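Side-chain contacts in Lin2111 protein (Listeria innocua, PDB 3EDP), which is of unestablished function but probably binds DNA as a transcription regulator of the GntR family, with a UTRA domain following its winged helix-turn-helix domain: residues T37-Q40 and E41-S45; V54-L57 and V58-L62; F112-I116 and F117-E121. All coordinates share one frame; numbering follows the deposited sequence.

Interaction 1: T37-Q40 and E41-S45; sequences TALQ and EIYSS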
loop_
_atom_site.group_PDB
_atom_site.type_symbol
_atom_site.label_atom_id
_atom_site.label_comp_id
_atom_site.label_asym_id
_atom_site.label_seq_id
_atom_site.Cartn_x
_atom_site.Cartn_y
_atom_site.Cartn_z
ATOM N N THR A 37 -33.956 13.428 21.031
ATOM C CA THR A 37 -34.460 14.126 22.214
ATOM C C THR A 37 -34.377 15.649 22.028
ATOM O O THR A 37 -35.329 16.383 22.334
ATOM C CB THR A 37 -33.722 13.702 23.502
ATOM O OG1 THR A 37 -33.917 12.299 23.727
ATOM C CG2 THR A 37 -34.241 14.483 24.721
ATOM N N ALA A 38 -33.250 16.121 21.509
ATOM C CA ALA A 38 -33.084 17.552 21.262
ATOM C C ALA A 38 -34.102 18.023 20.234
ATOM O O ALA A 38 -34.624 19.138 20.333
ATOM C CB ALA A 38 -31.657 17.869 20.791
ATOM N N LEU A 39 -34.395 17.163 19.260
ATOM C CA LEU A 39 -35.404 17.452 18.244
ATOM C C LEU A 39 -36.788 17.626 18.867
ATOM O O LEU A 39 -37.551 18.496 18.449
ATOM C CB LEU A 39 -35.433 16.367 17.159
ATOM C CG LEU A 39 -34.254 16.366 16.167
ATOM C CD1 LEU A 39 -34.286 15.152 15.223
ATOM C CD2 LEU A 39 -34.211 17.651 15.368
ATOM N N GLN A 40 -37.106 16.808 19.868
ATOM C CA GLN A 40 -38.366 16.953 20.597
ATOM C C GLN A 40 -38.485 18.353 21.193
ATOM O O GLN A 40 -39.549 18.964 21.151
ATOM C CB GLN A 40 -38.493 15.916 21.707
ATOM C CG GLN A 40 -38.699 14.491 21.217
ATOM C CD GLN A 40 -38.568 13.484 22.344
ATOM O OE1 GLN A 40 -39.136 13.662 23.418
ATOM N NE2 GLN A 40 -37.808 12.428 22.108
ATOM N N GLU A 41 -37.382 18.853 21.736
ATOM C CA GLU A 41 -37.338 20.176 22.344
ATOM C C GLU A 41 -37.411 21.279 21.291
ATOM O O GLU A 41 -38.201 22.212 21.406
ATOM C CB GLU A 41 -36.055 20.323 23.160
ATOM C CG GLU A 41 -35.760 21.733 23.622
ATOM C CD GLU A 41 -36.076 21.933 25.085
ATOM O OE1 GLU A 41 -35.157 22.327 25.834
ATOM O OE2 GLU A 41 -37.233 21.682 25.488
ATOM N N ILE A 42 -36.574 21.171 20.268
ATOM C CA ILE A 42 -36.526 22.164 19.200
ATOM C C ILE A 42 -37.896 22.359 18.542
ATOM O O ILE A 42 -38.322 23.486 18.268
ATOM C CB ILE A 42 -35.489 21.757 18.125
ATOM C CG1 ILE A 42 -34.067 21.860 18.689
ATOM C CG2 ILE A 42 -35.649 22.599 16.867
ATOM C CD1 ILE A 42 -33.025 21.124 17.846
ATOM N N TYR A 43 -38.590 21.253 18.301
ATOM C CA TYR A 43 -39.861 21.295 17.589
ATOM C C TYR A 43 -41.065 21.152 18.508
ATOM O O TYR A 43 -42.194 21.017 18.041
ATOM C CB TYR A 43 -39.876 20.232 16.479
ATOM C CG TYR A 43 -38.933 20.601 15.364
ATOM C CD1 TYR A 43 -39.209 21.687 14.540
ATOM C CD2 TYR A 43 -37.755 19.899 15.154
ATOM C CE1 TYR A 43 -38.353 22.051 13.528
ATOM C CE2 TYR A 43 -36.886 20.257 14.134
ATOM C CZ TYR A 43 -37.191 21.333 13.326
ATOM O OH TYR A 43 -36.342 21.706 12.317
ATOM N N SER A 44 -40.818 21.180 19.815
ATOM C CA SER A 44 -41.894 21.087 20.799
ATOM C C SER A 44 -42.852 19.947 20.453
ATOM O O SER A 44 -44.078 20.120 20.471
ATOM C CB SER A 44 -42.657 22.418 20.894
ATOM O OG SER A 44 -41.770 23.499 21.149
ATOM N N SER A 45 -42.297 18.777 20.143
ATOM C CA SER A 45 -43.130 17.661 19.698
ATOM C C SER A 45 -42.814 16.364 20.437
ATOM O O SER A 45 -41.809 16.269 21.143
ATOM C CB SER A 45 -42.998 17.471 18.182
ATOM O OG SER A 45 -43.452 18.626 17.488
#
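Leu39 and Tyr43 carry the packed side of this helix end: one turn apart, they run side by side in the same direction, and Leu39 CD2 meets Tyr43 CE2 at 3.9 Å. The methyl lies in the plane of the phenol ring, so Leu39 meets the ring at its edge. Over the centre of one face sits Ile42 CG2, 3.7 Å above the plane; this branch is anti to the backbone N of Ile42, next to the carbonyl carbon, which carries it toward the residue that follows. The carbonyl O of Leu39 also lies near the ring plane, 3.6 Å from Tyr43 CD2, while accepting the bond from Tyr43 N at 2.9 Å. Beyond the two segments, Tyr43 rests on Ile14, Lys17 and Ile18 of helix 10-23, and Leu39 on Ile50 and Val54 of helix 47-59.

The helix stops here in a Schellman motif. Ser44, with positive phi, is its C-prime residue: Ser45 N reaches back to Gln40 O at 2.9 Å, in the carbonyl plane and on a lone pair, and Ser44 N makes a weak bond to Glu41 O. Within the turn, Ser45 OG also bonds to Tyr43 O at 2.8 Å, approaching from above the carbonyl plane, 54° out of it. In the GntR-type helix-turn-helix this turn leads from helix 36-42 to helix 47-59.

On the looser, more exposed side the contacts are mostly with backbone. Ile42 CG1 lies against Ala38 O at 3.2 Å, beside the nearly straight Ile42 N to Ala38 O bond (169° at the hydrogen). Glu41 touches Ala38 O through CB, but its chain bends at chi2 (103°) and its carboxylate leads away.

Interaction 2: V54-L57 and V58-L62; sequences VDLL and VEEGL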
loop_
_atom_site.group_PDB
_atom_site.type_symbol
_atom_site.label_atom_id
_atom_site.label_comp_id
_atom_site.label_asym_id
_atom_site.label_seq_id
_atom_site.Cartn_x
_atom_site.Cartn_y
_atom_site.Cartn_z
ATOM N N VAL A 54 -38.019 11.248 11.670
ATOM C CA VAL A 54 -36.705 10.686 11.392
ATOM C C VAL A 54 -36.821 9.436 10.503
ATOM O O VAL A 54 -36.072 9.299 9.538
ATOM C CB VAL A 54 -35.907 10.387 12.697
ATOM C CG1 VAL A 54 -34.575 9.684 12.383
ATOM C CG2 VAL A 54 -35.643 11.676 13.473
ATOM N N ASP A 55 -37.766 8.542 10.815
ATOM C CA ASP A 55 -38.005 7.359 9.972
ATOM C C ASP A 55 -38.162 7.779 8.517
ATOM O O ASP A 55 -37.646 7.135 7.609
ATOM C CB ASP A 55 -39.281 6.618 10.378
ATOM C CG ASP A 55 -39.122 5.792 11.632
ATOM O OD1 ASP A 55 -37.998 5.687 12.172
ATOM O OD2 ASP A 55 -40.151 5.241 12.081
ATOM N N LEU A 56 -38.908 8.856 8.309
ATOM C CA LEU A 56 -39.132 9.405 6.978
ATOM C C LEU A 56 -37.815 9.874 6.352
ATOM O O LEU A 56 -37.559 9.636 5.168
ATOM C CB LEU A 56 -40.118 10.572 7.067
ATOM C CG LEU A 56 -40.921 10.987 5.837
ATOM C CD1 LEU A 56 -41.844 12.144 6.196
ATOM C CD2 LEU A 56 -40.007 11.384 4.699
ATOM N N LEU A 57 -36.984 10.547 7.143
ATOM C CA LEU A 57 -35.698 11.025 6.647
ATOM C C LEU A 57 -34.757 9.862 6.335
ATOM O O LEU A 57 -34.036 9.884 5.338
ATOM C CB LEU A 57 -35.062 11.993 7.643
ATOM C CG LEU A 57 -35.934 13.229 7.881
ATOM C CD1 LEU A 57 -35.392 14.047 9.045
ATOM C CD2 LEU A 57 -36.022 14.061 6.621
ATOM N N VAL A 58 -34.776 8.844 7.190
ATOM C CA VAL A 58 -33.961 7.656 6.973
ATOM C C VAL A 58 -34.377 6.947 5.679
ATOM O O VAL A 58 -33.530 6.553 4.874
ATOM C CB VAL A 58 -34.053 6.681 8.154
ATOM C CG1 VAL A 58 -33.479 5.292 7.767
ATOM C CG2 VAL A 58 -33.330 7.251 9.367
ATOM N N GLU A 59 -35.685 6.803 5.488
ATOM C CA GLU A 59 -36.243 6.158 4.305
ATOM C C GLU A 59 -35.838 6.909 3.042
ATOM O O GLU A 59 -35.572 6.298 2.004
ATOM C CB GLU A 59 -37.768 6.085 4.414
ATOM C CG GLU A 59 -38.465 5.592 3.162
ATOM C CD GLU A 59 -39.976 5.644 3.278
ATOM O OE1 GLU A 59 -40.486 5.969 4.374
ATOM O OE2 GLU A 59 -40.658 5.362 2.270
ATOM N N GLU A 60 -35.784 8.235 3.141
ATOM C CA GLU A 60 -35.387 9.082 2.023
ATOM C C GLU A 60 -33.872 9.096 1.830
ATOM O O GLU A 60 -33.370 9.701 0.887
ATOM C CB GLU A 60 -35.899 10.512 2.217
ATOM C CG GLU A 60 -37.369 10.707 1.880
ATOM C CD GLU A 60 -37.871 12.107 2.217
ATOM O OE1 GLU A 60 -37.389 12.691 3.210
ATOM O OE2 GLU A 60 -38.752 12.621 1.493
ATOM N N GLY A 61 -33.150 8.432 2.728
ATOM C CA GLY A 61 -31.702 8.360 2.650
ATOM C C GLY A 61 -30.998 9.664 2.993
ATOM O O GLY A 61 -29.902 9.922 2.513
ATOM N N LEU A 62 -31.624 10.488 3.829
ATOM C CA LEU A 62 -31.060 11.784 4.186
ATOM C C LEU A 62 -30.327 11.767 5.525
ATOM O O LEU A 62 -29.452 12.590 5.763
ATOM C CB LEU A 62 -32.156 12.846 4.201
ATOM C CG LEU A 62 -32.864 12.970 2.853
ATOM C CD1 LEU A 62 -34.134 13.799 2.966
ATOM C CD2 LEU A 62 -31.913 13.558 1.823
#
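Leu56 and Glu60 make the close side-chain contact here, lying alongside each other one turn apart. Leu56 CD2 sits 3.3 Å from Glu60 OE1 and nearly as close to the carboxylate carbon, so a methyl flanks the acid group without a polar bond.

Among purely apolar pairs, Leu57 CD2 meets Leu62 CD1 at 4.1 Å with the two side chains at about a right angle. Val58 CG2, anti to its own carbonyl carbon, is thereby turned back along the helix to Val54 CG1. Leu57, Val54 and Val58 also pack on Val63, joining the helix to strand 63-66 of the wing in this winged helix-turn-helix domain.

Two charge pairs lead out of the segments: Asp55 OD1 forms a salt bridge with Arg65, and Glu60 OE2 a long, weak ion pair with Lys19 of helix 10-23.

The backbone bonds show how helix 47-59 ends. Val58 N to Val54 O (2.7 Å), Glu59 N to Asp55 O and Glu60 N to Leu56 O continue the helical pattern; a Schellman motif then closes it, Leu62 N bonding to Leu57 O at 2.9 Å and Gly61 N to Val58 O, with positive phi at Gly61 (72°).

Interaction 3: F112-I116 and F117-E121; sequences FYAEI and FGMKE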
loop_
_atom_site.group_PDB
_atom_site.type_symbol
_atom_site.label_atom_id
_atom_site.label_comp_id
_atom_site.label_asym_id
_atom_site.label_seq_id
_atom_site.Cartn_x
_atom_site.Cartn_y
_atom_site.Cartn_z
ATOM N N PHE A 112 -19.696 -8.922 8.544
ATOM C CA PHE A 112 -18.439 -9.115 7.837
ATOM C C PHE A 112 -17.395 -8.050 8.168
ATOM O O PHE A 112 -16.250 -8.377 8.466
ATOM C CB PHE A 112 -18.675 -9.184 6.327
ATOM C CG PHE A 112 -17.419 -9.372 5.532
ATOM C CD1 PHE A 112 -16.748 -10.583 5.551
ATOM C CD2 PHE A 112 -16.901 -8.336 4.773
ATOM C CE1 PHE A 112 -15.583 -10.760 4.824
ATOM C CE2 PHE A 112 -15.740 -8.507 4.042
ATOM C CZ PHE A 112 -15.079 -9.721 4.068
ATOM N N TYR A 113 -17.789 -6.781 8.122
ATOM C CA TYR A 113 -16.864 -5.689 8.425
ATOM C C TYR A 113 -16.607 -5.540 9.921
ATOM O O TYR A 113 -15.494 -5.217 10.328
ATOM C CB TYR A 113 -17.359 -4.361 7.844
ATOM C CG TYR A 113 -17.329 -4.316 6.337
ATOM C CD1 TYR A 113 -16.203 -4.721 5.631
ATOM C CD2 TYR A 113 -18.417 -3.853 5.618
ATOM C CE1 TYR A 113 -16.176 -4.682 4.251
ATOM C CE2 TYR A 113 -18.398 -3.810 4.239
ATOM C CZ TYR A 113 -17.275 -4.226 3.558
ATOM O OH TYR A 113 -17.260 -4.176 2.182
ATOM N N ALA A 114 -17.638 -5.762 10.734
ATOM C CA ALA A 114 -17.496 -5.692 12.184
ATOM C C ALA A 114 -16.409 -6.649 12.657
ATOM O O ALA A 114 -15.634 -6.332 13.556
ATOM C CB ALA A 114 -18.814 -6.016 12.868
ATOM N N GLU A 115 -16.358 -7.822 12.037
ATOM C CA GLU A 115 -15.377 -8.836 12.391
ATOM C C GLU A 115 -13.963 -8.427 11.971
ATOM O O GLU A 115 -12.999 -8.664 12.702
ATOM C CB GLU A 115 -15.767 -10.187 11.782
ATOM C CG GLU A 115 -14.634 -11.191 11.694
ATOM C CD GLU A 115 -13.848 -11.066 10.401
ATOM O OE1 GLU A 115 -14.471 -10.772 9.354
ATOM O OE2 GLU A 115 -12.614 -11.266 10.429
ATOM N N ILE A 116 -13.844 -7.808 10.798
ATOM C CA ILE A 116 -12.552 -7.322 10.325
ATOM C C ILE A 116 -12.013 -6.166 11.168
ATOM O O ILE A 116 -10.843 -6.156 11.540
ATOM C CB ILE A 116 -12.619 -6.877 8.857
ATOM C CG1 ILE A 116 -12.818 -8.091 7.948
ATOM C CG2 ILE A 116 -11.349 -6.123 8.476
ATOM C CD1 ILE A 116 -13.190 -7.741 6.521
ATOM N N PHE A 117 -12.865 -5.192 11.464
ATOM C CA PHE A 117 -12.450 -4.031 12.247
ATOM C C PHE A 117 -12.439 -4.341 13.732
ATOM O O PHE A 117 -11.910 -3.570 14.532
ATOM C CB PHE A 117 -13.373 -2.834 11.982
ATOM C CG PHE A 117 -13.149 -2.181 10.646
ATOM C CD1 PHE A 117 -12.003 -1.436 10.409
ATOM C CD2 PHE A 117 -14.081 -2.313 9.630
ATOM C CE1 PHE A 117 -11.794 -0.829 9.181
ATOM C CE2 PHE A 117 -13.875 -1.714 8.400
ATOM C CZ PHE A 117 -12.731 -0.973 8.173
ATOM N N GLY A 118 -13.031 -5.471 14.101
ATOM C CA GLY A 118 -13.233 -5.787 15.501
ATOM C C GLY A 118 -14.110 -4.737 16.154
ATOM O O GLY A 118 -13.780 -4.224 17.221
HETATM N N MSE A 119 -15.224 -4.411 15.498
HETATM C CA MSE A 119 -16.176 -3.426 16.009
HETATM C C MSE A 119 -17.578 -4.031 16.114
HETATM O O MSE A 119 -17.782 -5.207 15.806
HETATM C CB MSE A 119 -16.195 -2.179 15.114
HETATM C CG MSE A 119 -16.772 -2.411 13.724
HETATM SE SE MSE A 119 -16.470 -0.931 12.475
HETATM C CE MSE A 119 -17.547 0.437 13.348
ATOM N N LYS A 120 -18.543 -3.228 16.551
ATOM C CA LYS A 120 -19.919 -3.700 16.679
ATOM C C LYS A 120 -20.665 -3.609 15.351
ATOM O O LYS A 120 -20.592 -2.597 14.653
ATOM C CB LYS A 120 -20.663 -2.922 17.766
ATOM C CG LYS A 120 -20.037 -3.042 19.143
ATOM C CD LYS A 120 -19.715 -4.494 19.473
ATOM C CE LYS A 120 -19.228 -4.650 20.910
ATOM N NZ LYS A 120 -20.297 -4.340 21.900
ATOM N N GLU A 121 -21.389 -4.675 15.020
ATOM C CA GLU A 121 -22.077 -4.804 13.735
ATOM C C GLU A 121 -23.016 -3.639 13.409
ATOM O O GLU A 121 -23.273 -3.350 12.240
ATOM C CB GLU A 121 -22.836 -6.134 13.667
ATOM C CG GLU A 121 -23.680 -6.442 14.899
ATOM C CD GLU A 121 -22.845 -6.853 16.108
ATOM O OE1 GLU A 121 -21.670 -7.241 15.920
ATOM O OE2 GLU A 121 -23.367 -6.787 17.245
#
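Ala114 CB fits beneath the chain that turns back after the helix, 3.2 Å from Met119 O and 3.6 Å from Glu121 CA. This is the C-terminal end of helix 110-117 in the UTRA domain, where Gly118, with positive phi (61°), takes the chain out of helical geometry toward strand 124-134. The backbone bond that spans the turn joins Met119 N to Ala114 O at 2.8 Å, the donor lying in the carbonyl plane on a lone pair. A second one, Gly118 N to Glu115 O, is weak.

Met119 is a selenomethionine. Its CG stands between the backbone N and the carbonyl carbon (chi1 68°), a placement that brings it to 3.7 Å from Ala114 CA, while the selenium end of the chain leads away. The side chain also touches Pro146 of strand 137-146. Glu121 CB comes to 4.1 Å from Ala114 CB; the carboxylate of Glu121 forms a salt bridge through OE1 with Lys111, near the start of the same helix, which ties the returning chain to it.

Phe117, the last residue of helix 110-117, faces the sheet. It packs on Ile144, Pro146 and Ile219, and Tyr113 on Ile144 and Tyr221, so the two aromatic residues join the helix to strands 137-146 and 215-225. Tyr113 OH is hydrogen-bonded to a glycerol, probably from the crystallisation liquor. Phe117 N bonds to Tyr113 O in an almost straight hydrogen bond (171° at the hydrogen). The CG of Phe117, opposite the carbonyl carbon about the CA-CB bond, brings the ring beside that acceptor; its CD2 lies near Tyr113 CB and approaches Tyr113 O obliquely, at 3.3 Å.

The three contacts follow one another along the chain, each at the C-terminal end of a helix: 36-42, 47-59 and 110-117. Interactions 1 and 2 share the GntR-family region, their centres about 17 Å apart, and touch directly where Leu39 CD1 packs on Val54 CG2 at 4.1 Å; helix 10-23 packs against both. Interaction 3 belongs to the UTRA domain, with its helix against the six-stranded antiparallel sheet. Its centre is about 33 Å from that of interaction 1 and about 25 Å from that of interaction 2, with no atoms touching. The separation matches a two-domain regulator, in which a probable DNA-binding unit precedes a UTRA domain.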